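Local coordinates for methyltransferase domain-containing protein (Deinococcus radiodurans, PDB 3M33), which is of unknown function but carries a methyltransferase-type domain and may transfer methyl groups, at residues Ala136-Val141 / Pro148-Arg153. Numbering follows the deposited sequence.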
loop_
_atom_site.group_PDB
_atom_site.type_symbol
_atom_site.label_atom_id
_atom_site.label_comp_id
_atom_site.label_asym_id
_atom_site.label_seq_id
_atom_site.Cartn_x
_atom_site.Cartn_y
_atom_site.Cartn_z
ATOM N N ALA A 136 -0.912 4.871 19.563
ATOM C CA ALA A 136 -1.015 4.959 18.107
ATOM C C ALA A 136 -1.253 3.567 17.534
ATOM O O ALA A 136 -0.907 2.566 18.178
ATOM C CB ALA A 136 0.265 5.547 17.534
ATOM N N HIS A 137 -1.846 3.507 16.339
ATOM C CA HIS A 137 -1.957 2.262 15.576
ATOM C C HIS A 137 -1.035 2.305 14.357
ATOM O O HIS A 137 -0.760 3.377 13.806
ATOM C CB HIS A 137 -3.388 2.058 15.057
ATOM C CG HIS A 137 -4.371 1.626 16.098
ATOM N ND1 HIS A 137 -5.115 2.520 16.834
ATOM C CD2 HIS A 137 -4.756 0.394 16.508
ATOM C CE1 HIS A 137 -5.903 1.861 17.664
ATOM N NE2 HIS A 137 -5.708 0.569 17.485
ATOM N N PHE A 138 -0.595 1.140 13.905
ATOM C CA PHE A 138 0.084 1.037 12.616
ATOM C C PHE A 138 -0.807 0.163 11.746
ATOM O O PHE A 138 -1.186 -0.927 12.160
ATOM C CB PHE A 138 1.450 0.353 12.789
ATOM C CG PHE A 138 2.087 -0.067 11.487
ATOM C CD1 PHE A 138 2.687 0.871 10.654
ATOM C CD2 PHE A 138 2.091 -1.396 11.096
ATOM C CE1 PHE A 138 3.268 0.488 9.434
ATOM C CE2 PHE A 138 2.669 -1.791 9.888
ATOM C CZ PHE A 138 3.258 -0.841 9.053
ATOM N N LEU A 139 -1.142 0.624 10.548
ATOM C CA LEU A 139 -2.033 -0.119 9.684
ATOM C C LEU A 139 -1.363 -0.382 8.330
ATOM O O LEU A 139 -0.883 0.549 7.673
ATOM C CB LEU A 139 -3.354 0.641 9.495
ATOM C CG LEU A 139 -4.338 0.048 8.484
ATOM C CD1 LEU A 139 -4.795 -1.323 8.960
ATOM C CD2 LEU A 139 -5.519 0.974 8.271
ATOM N N TYR A 140 -1.356 -1.643 7.904
ATOM C CA TYR A 140 -0.661 -2.043 6.672
ATOM C C TYR A 140 -1.442 -3.085 5.869
ATOM O O TYR A 140 -2.098 -3.959 6.439
ATOM C CB TYR A 140 0.718 -2.610 7.031
ATOM C CG TYR A 140 1.474 -3.274 5.881
ATOM C CD1 TYR A 140 2.247 -2.518 5.005
ATOM C CD2 TYR A 140 1.442 -4.655 5.699
ATOM C CE1 TYR A 140 2.953 -3.112 3.961
ATOM C CE2 TYR A 140 2.153 -5.265 4.662
ATOM C CZ TYR A 140 2.903 -4.478 3.794
ATOM O OH TYR A 140 3.602 -5.047 2.750
ATOM N N VAL A 141 -1.375 -2.996 4.543
ATOM C CA VAL A 141 -1.794 -4.115 3.711
ATOM C C VAL A 141 -0.702 -4.413 2.684
ATOM O O VAL A 141 -0.186 -3.504 2.031
ATOM C CB VAL A 141 -3.182 -3.919 3.033
ATOM C CG1 VAL A 141 -3.162 -2.755 2.057
ATOM C CG2 VAL A 141 -3.586 -5.215 2.292
ATOM N N PRO A 148 6.262 -11.639 5.773
ATOM C CA PRO A 148 6.892 -12.013 7.046
ATOM C C PRO A 148 7.567 -10.858 7.788
ATOM O O PRO A 148 7.512 -10.832 9.017
ATOM C CB PRO A 148 7.956 -13.042 6.637
ATOM C CG PRO A 148 7.522 -13.569 5.341
ATOM C CD PRO A 148 6.679 -12.507 4.661
ATOM N N GLU A 149 8.200 -9.941 7.062
ATOM C CA GLU A 149 8.950 -8.850 7.686
ATOM C C GLU A 149 8.103 -7.952 8.569
ATOM O O GLU A 149 8.624 -7.317 9.484
ATOM C CB GLU A 149 9.629 -7.968 6.645
ATOM C CG GLU A 149 10.171 -8.718 5.477
ATOM C CD GLU A 149 9.192 -8.718 4.337
ATOM O OE1 GLU A 149 8.959 -7.616 3.776
ATOM O OE2 GLU A 149 8.659 -9.809 4.017
ATOM N N VAL A 150 6.808 -7.872 8.286
ATOM C CA VAL A 150 5.964 -6.926 9.026
ATOM C C VAL A 150 5.812 -7.365 10.486
ATOM O O VAL A 150 6.157 -6.618 11.400
ATOM C CB VAL A 150 4.601 -6.692 8.320
ATOM C CG1 VAL A 150 3.572 -6.088 9.291
ATOM C CG2 VAL A 150 4.806 -5.799 7.087
ATOM N N PRO A 151 5.326 -8.594 10.712
ATOM C CA PRO A 151 5.286 -9.119 12.085
ATOM C C PRO A 151 6.668 -9.137 12.754
ATOM O O PRO A 151 6.757 -8.771 13.925
ATOM C CB PRO A 151 4.749 -10.546 11.901
ATOM C CG PRO A 151 3.927 -10.462 10.645
ATOM C CD PRO A 151 4.689 -9.511 9.752
ATOM N N GLU A 152 7.714 -9.546 12.032
ATOM C CA GLU A 152 9.078 -9.544 12.587
ATOM C C GLU A 152 9.498 -8.143 13.003
ATOM O O GLU A 152 10.033 -7.934 14.100
ATOM C CB GLU A 152 10.094 -10.080 11.570
ATOM C CG GLU A 152 9.880 -11.537 11.138
ATOM C CD GLU A 152 10.698 -11.918 9.902
ATOM O OE1 GLU A 152 11.414 -11.040 9.366
ATOM O OE2 GLU A 152 10.614 -13.092 9.461
ATOM N N ARG A 153 9.269 -7.165 12.133
ATOM C CA ARG A 153 9.700 -5.808 12.472
ATOM C C ARG A 153 8.883 -5.224 13.615
ATOM O O ARG A 153 9.416 -4.517 14.460
ATOM C CB ARG A 153 9.704 -4.902 11.247
ATOM C CG ARG A 153 10.927 -5.141 10.393
ATOM C CD ARG A 153 10.773 -4.611 8.996
ATOM N NE ARG A 153 12.038 -4.730 8.288
ATOM C CZ ARG A 153 12.265 -4.254 7.070
ATOM N NH1 ARG A 153 11.295 -3.636 6.408
ATOM N NH2 ARG A 153 13.466 -4.402 6.514
#
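Val150 meets Tyr140 and Phe138 with its two methyl groups, one to each ring. CG2 lies over one face of the Tyr140 ring in a CH-pi contact. It is 3.9 Å from the ring centroid, 23° off the ring normal. The methyl is shifted toward the rim, where Tyr140 CE2 is its nearest atom at 3.6 Å. The other branch, CG1, comes to the edge of the Phe138 ring, near its plane, and is 4.4 Å from Phe138 CE2. The contact is small and wholly apolar, and all three residues are buried.

Two residues apart on the strand, Phe138 and Tyr140 project from the same side of the sheet. In Tyr140 CG is anti to the backbone N (chi1 171°), which carries the ring out toward the helix. Val150 lies in the helix between Glu149 and Arg153, whose backbones are joined by a hydrogen bond from Arg153 N to Glu149 O of 2.7 Å.

Further out, Phe138 also packs on Ile125 and Trp159, and Tyr140 on Thr122. Leu139 points to the other side of the sheet and meets Phe38 and Leu42 of helix 36-45. Strand 136-142 is thus sandwiched between helices 149-156 and 36-45, as in the alpha/beta core of Rossmann-like methyltransferases. Within the sheet it runs parallel to strand 112-118 and antiparallel to strand 204-216.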